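Local coordinates for protein endonuclease 2 (Arabidopsis thaliana, PDB 4CXP) that cleaves RNA and single-stranded DNA, and double-stranded DNA less well, into 5'-phosphorylated products with the help of three bound divalent metal ions, at residues H6-I9 / C10-Q14; T15-D18 / E19-K23; Y51-S54 / S55-Y59; H155-D158 / S159-E163. One frame throughout, in Å; residues are numbered along the deposited sequence. Where two conformers were deposited one is given.

Contact 1. Residues H6-I9 / C10-Q14. With ZN (zinc ion), chain G.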
loop_
_atom_site.group_PDB
_atom_site.type_symbol
_atom_site.label_atom_id
_atom_site.label_comp_id
_atom_site.label_asym_id
_atom_site.label_seq_id
_atom_site.Cartn_x
_atom_site.Cartn_y
_atom_site.Cartn_z
ATOM N N HIS A 6 0.963 6.652 -1.368
ATOM C CA HIS A 6 1.533 6.043 -2.571
ATOM C C HIS A 6 2.797 6.742 -3.033
ATOM O O HIS A 6 3.734 6.102 -3.495
ATOM C CB HIS A 6 0.514 5.980 -3.710
ATOM C CG HIS A 6 -0.555 4.979 -3.451
ATOM N ND1 HIS A 6 -0.329 3.623 -3.539
ATOM C CD2 HIS A 6 -1.822 5.122 -3.017
ATOM C CE1 HIS A 6 -1.431 2.986 -3.170
ATOM N NE2 HIS A 6 -2.358 3.869 -2.852
ATOM N N GLU A 7 2.820 8.072 -2.948
ATOM C CA GLU A 7 4.018 8.800 -3.348
ATOM C C GLU A 7 5.210 8.391 -2.491
ATOM O O GLU A 7 6.299 8.178 -3.010
ATOM C CB GLU A 7 3.816 10.312 -3.264
ATOM C CG GLU A 7 3.018 10.902 -4.398
ATOM C CD GLU A 7 2.855 12.401 -4.256
ATOM O OE1 GLU A 7 3.001 12.934 -3.131
ATOM O OE2 GLU A 7 2.560 13.050 -5.264
ATOM N N ILE A 8 5.009 8.305 -1.183
ATOM C CA ILE A 8 6.063 7.909 -0.284
ATOM C C ILE A 8 6.588 6.522 -0.632
ATOM O O ILE A 8 7.797 6.299 -0.721
ATOM C CB ILE A 8 5.585 7.986 1.191
ATOM C CG1 ILE A 8 5.364 9.449 1.619
ATOM C CG2 ILE A 8 6.538 7.262 2.123
ATOM C CD1 ILE A 8 4.548 9.618 2.876
ATOM N N ILE A 9 5.671 5.570 -0.798
ATOM C CA ILE A 9 6.056 4.207 -1.108
ATOM C C ILE A 9 6.859 4.150 -2.400
ATOM O O ILE A 9 7.896 3.497 -2.470
ATOM C CB ILE A 9 4.797 3.313 -1.142
ATOM C CG1 ILE A 9 4.300 3.109 0.298
ATOM C CG2 ILE A 9 5.059 1.984 -1.835
ATOM C CD1 ILE A 9 2.960 2.437 0.401
ATOM N N CYS A 10 6.361 4.813 -3.433
ATOM C CA CYS A 10 7.031 4.763 -4.717
ATOM C C CYS A 10 8.357 5.526 -4.729
ATOM O O CYS A 10 9.276 5.123 -5.433
ATOM C CB CYS A 10 6.093 5.227 -5.826
ATOM S SG CYS A 10 4.907 3.930 -6.249
ATOM N N LYS A 11 8.477 6.609 -3.961
ATOM C CA LYS A 11 9.750 7.333 -3.848
ATOM C C LYS A 11 10.800 6.462 -3.168
ATOM O O LYS A 11 11.936 6.364 -3.624
ATOM C CB LYS A 11 9.566 8.647 -3.094
ATOM C CG LYS A 11 8.909 9.736 -3.921
ATOM C CD LYS A 11 8.525 10.930 -3.065
ATOM C CE LYS A 11 8.002 12.083 -3.897
ATOM N NZ LYS A 11 9.116 12.860 -4.493
ATOM N N ILE A 12 10.412 5.796 -2.085
ATOM C CA ILE A 12 11.324 4.875 -1.411
ATOM C C ILE A 12 11.723 3.767 -2.396
ATOM O O ILE A 12 12.900 3.431 -2.548
ATOM C CB ILE A 12 10.692 4.291 -0.134
ATOM C CG1 ILE A 12 10.546 5.386 0.920
ATOM C CG2 ILE A 12 11.528 3.137 0.390
ATOM C CD1 ILE A 12 9.752 4.963 2.127
ATOM N N ALA A 13 10.735 3.186 -3.063
ATOM C CA ALA A 13 11.021 2.068 -3.930
ATOM C C ALA A 13 11.970 2.438 -5.050
ATOM O O ALA A 13 12.919 1.704 -5.348
ATOM C CB ALA A 13 9.748 1.501 -4.517
ATOM N N GLN A 14 11.735 3.574 -5.701
ATOM C CA GLN A 14 12.510 3.849 -6.905
ATOM C C GLN A 14 13.986 4.051 -6.563
ATOM O O GLN A 14 14.856 3.667 -7.328
ATOM C CB GLN A 14 11.934 5.007 -7.718
ATOM C CG GLN A 14 12.611 5.156 -9.083
ATOM C CD GLN A 14 11.871 6.076 -10.040
ATOM O OE1 GLN A 14 11.032 6.881 -9.623
ATOM N NE2 GLN A 14 12.126 5.928 -11.335
HETATM ZN ZN ZN G . -4.139 3.478 -1.992
#
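I8 and I12 lie side by side one helical turn apart and point the same way, with I8 CG2 4.0 Å from I12 CD1. This is the tightly packed flank of helix 3-15. M177, V178 and L181 of helix 176-187 close over I8, I185 covers I12, and helix 233-262 adds L247 against I8 and I9 and L254 against C10 and A13. C10 is also tied to C41 by a disulfide. With CG1 of I12 beside its backbone N (chi1 -69°), that carbon lies 3.3 Å from I8 O. That same oxygen takes I12 N at 3.0 Å in a nearly straight bond, one of four successive i to i+4 bonds from C10 N to A13 N. The other flank is looser and partly open to solvent. There K11 lays its aliphatic CG 3.2 Å from E7 O, but the charged ends part company: E7 is salt-bridged to K3 and K11 to E175. At the start of the segment H6 turns away from the turn that follows and binds zinc through NE2 at 2.0 Å. W1 and D124 share this ion, part of the three-zinc site of the S1/P1 nucleases.

Contact 2. Residues T15-D18 / E19-K23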
loop_
_atom_site.group_PDB
_atom_site.type_symbol
_atom_site.label_atom_id
_atom_site.label_comp_id
_atom_site.label_asym_id
_atom_site.label_seq_id
_atom_site.Cartn_x
_atom_site.Cartn_y
_atom_site.Cartn_z
ATOM N N THR A 15 14.274 4.585 -5.388
ATOM C CA THR A 15 15.653 4.777 -4.960
ATOM C C THR A 15 16.353 3.493 -4.509
ATOM O O THR A 15 17.562 3.499 -4.344
ATOM C CB THR A 15 15.795 5.876 -3.885
ATOM O OG1 THR A 15 15.128 5.470 -2.695
ATOM C CG2 THR A 15 15.240 7.189 -4.386
ATOM N N ARG A 16 15.610 2.401 -4.368
ATOM C CA ARG A 16 16.140 1.097 -3.965
ATOM C C ARG A 16 16.221 0.121 -5.138
ATOM O O ARG A 16 16.531 -1.046 -4.947
ATOM C CB ARG A 16 15.298 0.506 -2.843
ATOM C CG ARG A 16 15.381 1.295 -1.557
ATOM C CD ARG A 16 14.532 0.654 -0.475
ATOM N NE ARG A 16 15.079 -0.615 -0.017
ATOM C CZ ARG A 16 16.083 -0.722 0.832
ATOM N NH1 ARG A 16 16.639 0.357 1.377
ATOM N NH2 ARG A 16 16.509 -1.922 1.155
ATOM N N LEU A 17 15.979 0.574 -6.357
ATOM C CA LEU A 17 16.064 -0.305 -7.510
ATOM C C LEU A 17 17.519 -0.570 -7.865
ATOM O O LEU A 17 18.375 0.314 -7.783
ATOM C CB LEU A 17 15.354 0.323 -8.701
ATOM C CG LEU A 17 13.854 0.548 -8.526
ATOM C CD1 LEU A 17 13.276 1.156 -9.782
ATOM C CD2 LEU A 17 13.135 -0.730 -8.140
ATOM N N ASP A 18 17.774 -1.789 -8.309
ATOM C CA ASP A 18 19.047 -2.143 -8.906
ATOM C C ASP A 18 19.089 -1.654 -10.342
ATOM O O ASP A 18 18.106 -1.135 -10.869
ATOM C CB ASP A 18 19.365 -3.620 -8.720
ATOM C CG ASP A 18 18.445 -4.555 -9.454
ATOM O OD1 ASP A 18 17.842 -4.157 -10.455
ATOM O OD2 ASP A 18 18.322 -5.733 -9.010
ATOM N N GLU A 19 20.247 -1.754 -10.977
ATOM C CA GLU A 19 20.399 -1.131 -12.276
ATOM C C GLU A 19 19.428 -1.700 -13.317
ATOM O O GLU A 19 18.840 -0.940 -14.088
ATOM C CB GLU A 19 21.846 -1.171 -12.732
ATOM C CG GLU A 19 22.107 -0.360 -13.998
ATOM C CD GLU A 19 22.072 1.167 -13.859
ATOM O OE1 GLU A 19 21.740 1.728 -12.813
ATOM O OE2 GLU A 19 22.416 1.826 -14.856
ATOM N N THR A 20 19.235 -3.017 -13.342
ATOM C CA THR A 20 18.326 -3.596 -14.328
ATOM C C THR A 20 16.879 -3.153 -14.122
ATOM O O THR A 20 16.163 -2.881 -15.081
ATOM C CB THR A 20 18.438 -5.132 -14.428
ATOM O OG1 THR A 20 18.320 -5.743 -13.158
ATOM C CG2 THR A 20 19.775 -5.502 -14.982
ATOM N N ALA A 21 16.443 -3.073 -12.872
ATOM C CA ALA A 21 15.090 -2.616 -12.596
ATOM C C ALA A 21 14.962 -1.120 -12.865
ATOM O O ALA A 21 13.943 -0.668 -13.363
ATOM C CB ALA A 21 14.678 -2.952 -11.182
ATOM N N ALA A 22 15.972 -0.341 -12.505
ATOM C CA ALA A 22 15.926 1.095 -12.754
ATOM C C ALA A 22 15.774 1.372 -14.250
ATOM O O ALA A 22 15.026 2.260 -14.661
ATOM C CB ALA A 22 17.168 1.787 -12.201
ATOM N N LYS A 23 16.504 0.604 -15.059
ATOM C CA LYS A 23 16.453 0.727 -16.504
ATOM C C LYS A 23 15.066 0.364 -17.042
ATOM O O LYS A 23 14.500 1.095 -17.841
ATOM C CB LYS A 23 17.549 -0.143 -17.133
ATOM C CG LYS A 23 17.592 -0.078 -18.652
ATOM C CD LYS A 23 18.854 -0.729 -19.183
ATOM C CE LYS A 23 18.969 -0.575 -20.684
ATOM N NZ LYS A 23 18.073 -1.516 -21.409
HETATM O O HOH W 1 16.330 -6.051 -11.582
HETATM O O HOH W 2 19.703 -7.263 -11.613
#
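D18 and A21 make the polar heart of this turn: A21 N donates to D18 OD1 at 3.0 Å, nearly straight at 164° and met close to the carboxylate C-O direction. The D18 side chain can reach back because CG sits between the backbone N and the carbonyl carbon (chi1 66°). One residue on, A22 N bonds to D18 O at 2.8 Å, the first i to i+4 bond of the helix. Together these make D18 the N-cap of helix 19-28, and its negative charge is probably favourable beside the helix N-terminus. An alanine at D18 would remove the carboxylate and would probably leave A21 N without its capping acceptor and break the water bridges to T20 at their D18 end.

Two waters form those bridges. One donates to D18 OD1 at 2.7 Å and accepts from T20 OG1; the second donates to T20 OG1 at 2.6 Å and reaches D18 OD2 only weakly.

The apolar contacts belong to L17. Its CD2 comes 4.1 Å from A21 CB, and its CB meets A22 CB at 4.2 Å. N259 of helix 233-262 touches both L17 and A21, and its OD1 accepts from D18 N.

Contact 3. Residues Y51-S54 / S55-Y59. With ZN (zinc ion), chain E; NAG (2-acetamido-2-deoxy-beta-D-glucopyranose), chain B; NAG (2-acetamido-2-deoxy-beta-D-glucopyranose), chain C.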
loop_
_atom_site.group_PDB
_atom_site.type_symbol
_atom_site.label_atom_id
_atom_site.label_comp_id
_atom_site.label_asym_id
_atom_site.label_seq_id
_atom_site.Cartn_x
_atom_site.Cartn_y
_atom_site.Cartn_z
ATOM N N TYR A 51 -11.941 0.983 -15.979
ATOM C CA TYR A 51 -11.655 -0.460 -15.908
ATOM C C TYR A 51 -12.375 -0.979 -14.680
ATOM O O TYR A 51 -11.783 -1.182 -13.619
ATOM C CB TYR A 51 -10.156 -0.732 -15.777
ATOM C CG TYR A 51 -9.265 -0.342 -16.935
ATOM C CD1 TYR A 51 -9.734 -0.173 -18.230
ATOM C CD2 TYR A 51 -7.902 -0.192 -16.721
ATOM C CE1 TYR A 51 -8.858 0.142 -19.265
ATOM C CE2 TYR A 51 -7.026 0.130 -17.743
ATOM C CZ TYR A 51 -7.501 0.296 -19.014
ATOM O OH TYR A 51 -6.628 0.603 -20.039
ATOM N N HIS A 52 -13.675 -1.151 -14.778
ATOM C CA HIS A 52 -14.453 -1.387 -13.571
ATOM C C HIS A 52 -14.109 -2.748 -12.924
ATOM O O HIS A 52 -14.180 -2.899 -11.701
ATOM C CB HIS A 52 -15.925 -1.180 -13.893
ATOM C CG HIS A 52 -16.785 -0.838 -12.718
ATOM N ND1 HIS A 52 -16.357 -0.189 -11.569
ATOM C CD2 HIS A 52 -18.109 -1.064 -12.550
ATOM C CE1 HIS A 52 -17.385 -0.054 -10.749
ATOM N NE2 HIS A 52 -18.457 -0.568 -11.322
ATOM N N TRP A 53 -13.636 -3.690 -13.728
ATOM C CA TRP A 53 -13.105 -4.954 -13.272
ATOM C C TRP A 53 -11.933 -4.806 -12.308
ATOM O O TRP A 53 -11.569 -5.754 -11.616
ATOM C CB TRP A 53 -12.645 -5.790 -14.488
ATOM C CG TRP A 53 -11.732 -5.074 -15.432
ATOM C CD1 TRP A 53 -12.089 -4.490 -16.600
ATOM C CD2 TRP A 53 -10.304 -4.909 -15.323
ATOM N NE1 TRP A 53 -10.999 -3.947 -17.218
ATOM C CE2 TRP A 53 -9.882 -4.199 -16.464
ATOM C CE3 TRP A 53 -9.347 -5.288 -14.376
ATOM C CZ2 TRP A 53 -8.549 -3.851 -16.683
ATOM C CZ3 TRP A 53 -8.027 -4.942 -14.596
ATOM C CH2 TRP A 53 -7.637 -4.228 -15.735
ATOM N N SER A 54 -11.302 -3.632 -12.299
ATOM C CA SER A 54 -10.133 -3.404 -11.460
ATOM C C SER A 54 -10.467 -2.931 -10.058
ATOM O O SER A 54 -9.604 -2.950 -9.189
ATOM C CB SER A 54 -9.179 -2.405 -12.110
ATOM O OG SER A 54 -9.643 -1.066 -12.019
ATOM N N SER A 55 -11.702 -2.515 -9.824
ATOM C CA SER A 55 -12.037 -1.914 -8.534
ATOM C C SER A 55 -11.801 -2.873 -7.347
ATOM O O SER A 55 -11.200 -2.467 -6.362
ATOM C CB SER A 55 -13.449 -1.301 -8.563
ATOM O OG SER A 55 -13.426 0.050 -9.038
ATOM N N PRO A 56 -12.200 -4.155 -7.452
ATOM C CA PRO A 56 -11.980 -5.079 -6.314
ATOM C C PRO A 56 -10.513 -5.446 -6.096
ATOM O O PRO A 56 -10.167 -6.024 -5.065
ATOM C CB PRO A 56 -12.798 -6.318 -6.687
ATOM C CG PRO A 56 -13.859 -5.753 -7.602
ATOM C CD PRO A 56 -13.107 -4.760 -8.447
ATOM N N LEU A 57 -9.649 -5.108 -7.053
ATOM C CA LEU A 57 -8.243 -5.455 -6.976
ATOM C C LEU A 57 -7.459 -4.585 -6.013
ATOM O O LEU A 57 -6.277 -4.841 -5.804
ATOM C CB LEU A 57 -7.609 -5.382 -8.375
ATOM C CG LEU A 57 -8.267 -6.259 -9.445
ATOM C CD1 LEU A 57 -7.481 -6.137 -10.740
ATOM C CD2 LEU A 57 -8.416 -7.720 -9.034
ATOM N N HIS A 58 -8.090 -3.568 -5.416
ATOM C CA HIS A 58 -7.382 -2.683 -4.489
ATOM C C HIS A 58 -7.381 -3.191 -3.057
ATOM O O HIS A 58 -6.661 -2.637 -2.224
ATOM C CB HIS A 58 -7.982 -1.277 -4.518
ATOM C CG HIS A 58 -7.773 -0.581 -5.821
ATOM N ND1 HIS A 58 -6.991 0.538 -5.951
ATOM C CD2 HIS A 58 -8.210 -0.902 -7.063
ATOM C CE1 HIS A 58 -6.966 0.881 -7.230
ATOM N NE2 HIS A 58 -7.696 0.024 -7.927
ATOM N N TYR A 59 -8.165 -4.220 -2.731
ATOM C CA TYR A 59 -8.341 -4.599 -1.339
ATOM C C TYR A 59 -8.616 -6.089 -1.215
ATOM O O TYR A 59 -8.718 -6.818 -2.213
ATOM C CB TYR A 59 -9.459 -3.734 -0.694
ATOM C CG TYR A 59 -10.775 -3.874 -1.419
ATOM C CD1 TYR A 59 -11.635 -4.950 -1.169
ATOM C CD2 TYR A 59 -11.151 -2.962 -2.391
ATOM C CE1 TYR A 59 -12.824 -5.083 -1.867
ATOM C CE2 TYR A 59 -12.330 -3.106 -3.088
ATOM C CZ TYR A 59 -13.168 -4.164 -2.824
ATOM O OH TYR A 59 -14.338 -4.297 -3.535
HETATM ZN ZN ZN E . -6.086 1.942 -4.530
HETATM C C1 NAG B . -8.636 -7.718 -17.764
HETATM C C2 NAG B . -8.901 -7.513 -19.263
HETATM C C3 NAG B . -10.277 -6.910 -19.474
HETATM C C4 NAG B . -11.330 -7.744 -18.765
HETATM C C5 NAG B . -10.927 -8.002 -17.313
HETATM C C6 NAG B . -11.884 -8.946 -16.605
HETATM C C7 NAG B . -6.891 -7.194 -20.613
HETATM C C8 NAG B . -5.965 -6.223 -21.282
HETATM N N2 NAG B . -7.901 -6.676 -19.918
HETATM O O3 NAG B . -10.556 -6.817 -20.857
HETATM O O4 NAG B . -12.540 -6.997 -18.817
HETATM O O5 NAG B . -9.640 -8.575 -17.253
HETATM O O6 NAG B . -11.407 -9.240 -15.311
HETATM O O7 NAG B . -6.692 -8.403 -20.710
HETATM C C1 NAG C . -4.679 -9.368 -14.770
HETATM C C2 NAG C . -6.109 -9.157 -14.189
HETATM C C3 NAG C . -7.117 -9.181 -15.330
HETATM C C4 NAG C . -6.705 -8.167 -16.397
HETATM C C5 NAG C . -5.226 -8.298 -16.761
HETATM C C6 NAG C . -4.733 -7.139 -17.606
HETATM C C7 NAG C . -6.213 -9.990 -11.873
HETATM C C8 NAG C . -6.660 -11.072 -10.948
HETATM N N2 NAG C . -6.497 -10.132 -13.172
HETATM O O3 NAG C . -8.435 -8.944 -14.820
HETATM O O4 NAG C . -7.391 -8.347 -17.622
HETATM O O5 NAG C . -4.376 -8.336 -15.631
HETATM O O6 NAG C . -4.995 -5.927 -16.924
HETATM O O7 NAG C . -5.591 -9.007 -11.449
HETATM O O HOH W 3 -7.659 0.140 -10.672
#
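W53 CG sits between its backbone N and carbonyl carbon (chi1 51°), which swings the indole back until L57 CD1 lies at its edge, 4.1 Å from W53 CZ3. S54 takes a similar torsion (chi1 75°), bringing OG to Y51 O at 2.7 Å in the carbonyl plane; S54 N bonds to that oxygen too. The backbone before strand 60-62 is a 3-10 turn: S55 N bonds to H52 O and L57 N to S54 O at 3.0 Å, both donors well above the carbonyl planes. The indole is sandwiched, with Y51 CB and S54 CB against one face and the sugar of NAG (chain B) over the other, its C5 3.6 Å from W53 CG. An alanine in place of W53 would take away this platform and would probably leave the glycan sugars without their stacking surface and L57 CD1 without the indole edge it packs on. L57 also touches the glycan, CD1 being 3.5 Å from O7 of NAG (chain C).

H58 binds zinc through ND1 at 2.2 Å, alongside D45, H120 and D124. Its NE2 donates to a water at 2.7 Å, which in turn donates to S54 OG.

Contact 4. Residues H155-D158 / S159-E163. With ZN (zinc ion), chain F.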
loop_
_atom_site.group_PDB
_atom_site.type_symbol
_atom_site.label_atom_id
_atom_site.label_comp_id
_atom_site.label_asym_id
_atom_site.label_seq_id
_atom_site.Cartn_x
_atom_site.Cartn_y
_atom_site.Cartn_z
ATOM N N HIS A 155 -10.680 6.309 5.648
ATOM C CA HIS A 155 -10.072 7.523 5.157
ATOM C C HIS A 155 -8.982 8.034 6.099
ATOM O O HIS A 155 -7.977 8.595 5.655
ATOM C CB HIS A 155 -11.157 8.590 4.934
ATOM C CG HIS A 155 -10.673 9.784 4.168
ATOM N ND1 HIS A 155 -10.143 10.914 4.755
ATOM C CD2 HIS A 155 -10.632 10.009 2.838
ATOM C CE1 HIS A 155 -9.828 11.795 3.819
ATOM N NE2 HIS A 155 -10.113 11.269 2.648
ATOM N N ILE A 156 -9.183 7.858 7.391
ATOM C CA ILE A 156 -8.162 8.250 8.361
ATOM C C ILE A 156 -6.859 7.515 8.064
ATOM O O ILE A 156 -5.784 8.115 8.130
ATOM C CB ILE A 156 -8.694 8.040 9.795
ATOM C CG1 ILE A 156 -9.712 9.154 10.110
ATOM C CG2 ILE A 156 -7.567 8.010 10.808
ATOM C CD1 ILE A 156 -10.543 8.899 11.340
ATOM N N TRP A 157 -6.941 6.215 7.768
ATOM C CA TRP A 157 -5.771 5.431 7.431
ATOM C C TRP A 157 -5.243 5.708 6.035
ATOM O O TRP A 157 -4.023 5.729 5.829
ATOM C CB TRP A 157 -6.071 3.951 7.695
ATOM C CG TRP A 157 -5.986 3.652 9.154
ATOM C CD1 TRP A 157 -6.920 3.926 10.126
ATOM C CD2 TRP A 157 -4.826 3.166 9.844
ATOM N NE1 TRP A 157 -6.411 3.598 11.357
ATOM C CE2 TRP A 157 -5.136 3.123 11.208
ATOM C CE3 TRP A 157 -3.562 2.739 9.428
ATOM C CZ2 TRP A 157 -4.225 2.683 12.162
ATOM C CZ3 TRP A 157 -2.673 2.287 10.371
ATOM C CH2 TRP A 157 -3.006 2.265 11.723
ATOM N N ASP A 158 -6.113 5.951 5.060
ATOM C CA ASP A 158 -5.617 6.277 3.727
ATOM C C ASP A 158 -4.879 7.620 3.717
ATOM O O ASP A 158 -3.874 7.748 3.008
ATOM C CB ASP A 158 -6.763 6.407 2.704
ATOM C CG ASP A 158 -7.185 5.107 2.048
ATOM O OD1 ASP A 158 -6.486 4.072 2.133
ATOM O OD2 ASP A 158 -8.247 5.145 1.368
ATOM N N SER A 159 -5.430 8.598 4.441
ATOM C CA SER A 159 -5.073 9.987 4.249
ATOM C C SER A 159 -4.866 10.809 5.509
ATOM O O SER A 159 -3.896 11.557 5.597
ATOM C CB SER A 159 -6.149 10.677 3.390
ATOM O OG SER A 159 -6.168 10.138 2.089
ATOM N N ASN A 160 -5.794 10.795 6.468
ATOM C CA ASN A 160 -5.733 11.832 7.506
ATOM C C ASN A 160 -4.509 11.748 8.388
ATOM O O ASN A 160 -3.918 12.785 8.702
ATOM C CB ASN A 160 -6.970 11.875 8.402
ATOM C CG ASN A 160 -8.228 12.196 7.645
ATOM O OD1 ASN A 160 -8.577 13.373 7.415
ATOM N ND2 ASN A 160 -8.925 11.190 7.274
ATOM N N ILE A 161 -4.116 10.551 8.821
ATOM C CA ILE A 161 -2.929 10.436 9.661
ATOM C C ILE A 161 -1.716 11.030 8.922
ATOM O O ILE A 161 -0.976 11.845 9.472
ATOM C CB ILE A 161 -2.653 8.991 10.100
ATOM C CG1 ILE A 161 -3.773 8.478 11.013
ATOM C CG2 ILE A 161 -1.306 8.904 10.781
ATOM C CD1 ILE A 161 -3.745 6.981 11.203
ATOM N N ILE A 162 -1.512 10.601 7.680
ATOM C CA ILE A 162 -0.356 11.064 6.925
ATOM C C ILE A 162 -0.405 12.581 6.699
ATOM O O ILE A 162 0.599 13.266 6.868
ATOM C CB ILE A 162 -0.241 10.301 5.594
ATOM C CG1 ILE A 162 0.068 8.826 5.858
ATOM C CG2 ILE A 162 0.835 10.921 4.708
ATOM C CD1 ILE A 162 -0.116 7.950 4.636
ATOM N N GLU A 163 -1.568 13.091 6.316
ATOM C CA GLU A 163 -1.700 14.520 6.048
ATOM C C GLU A 163 -1.436 15.349 7.293
ATOM O O GLU A 163 -0.814 16.413 7.218
ATOM C CB GLU A 163 -3.094 14.830 5.508
ATOM C CG GLU A 163 -3.361 14.406 4.090
ATOM C CD GLU A 163 -4.859 14.442 3.742
ATOM O OE1 GLU A 163 -5.716 14.604 4.647
ATOM O OE2 GLU A 163 -5.195 14.257 2.566
HETATM ZN ZN ZN F . -8.244 3.096 0.667
HETATM O O HOH W 4 -3.207 8.320 6.757
HETATM O O HOH W 5 -9.971 3.064 -0.506
#
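H155 O accepts two backbone donors, S159 N at 2.8 Å and N160 N at 3.2 Å. I161 N meets I156 O at 3.0 Å, almost straight and in the carbonyl plane, so helix 153-169 widens locally into a pi-type turn. A water settles there, donating to I156 O and weakly to W157 O while accepting from I162 N. N160 ND2 makes a weak bond to H155 ND1 at 2.8 Å; the two side chains cross at about a right angle, with the ring and amide planes 59° apart.

S159 CB sits over one face of the H155 imidazole in a CH-pi contact, because H155 CG is anti to its own N (chi1 -168°). On the buried side I161 CD1 stands over the W157 indole, 4.2 Å from the centroid of its five-membered ring, and I161 CG1 meets I156 CG2 at 3.8 Å. W146 packs on both isoleucines.

The carboxylate end of D158 leads off the turn and grips zinc, shared with H130 and H154, through OD2 at 2.2 Å and OD1 at a looser 2.5 Å. With Q127 and W1 N also bonded to OD1, the carboxylate is held against rotation, and its charge probably helps balance the metal's.

Contacts 1, 3 and 4 each bring one ligand to the zinc cluster: H6, H58 and D158 bind three different ions. D124 bridges the ions of contacts 1 and 3, while W1 joins contacts 1 and 4, giving its carbonyl oxygen to the zinc of H6 and its amino nitrogen to D158. Bound sulfate, probably from the crystallisation liquor, lies about 3 Å from each of the three side chains and may mark where a phosphate can sit. The segments stay apart, with nearest atoms about 4 Å between contacts 1 and 4 and about 6 Å between contacts 1 and 3. Contact 2 follows contact 1 in the chain but lies at the surface, its nearest atoms about 17 Å from contact 4.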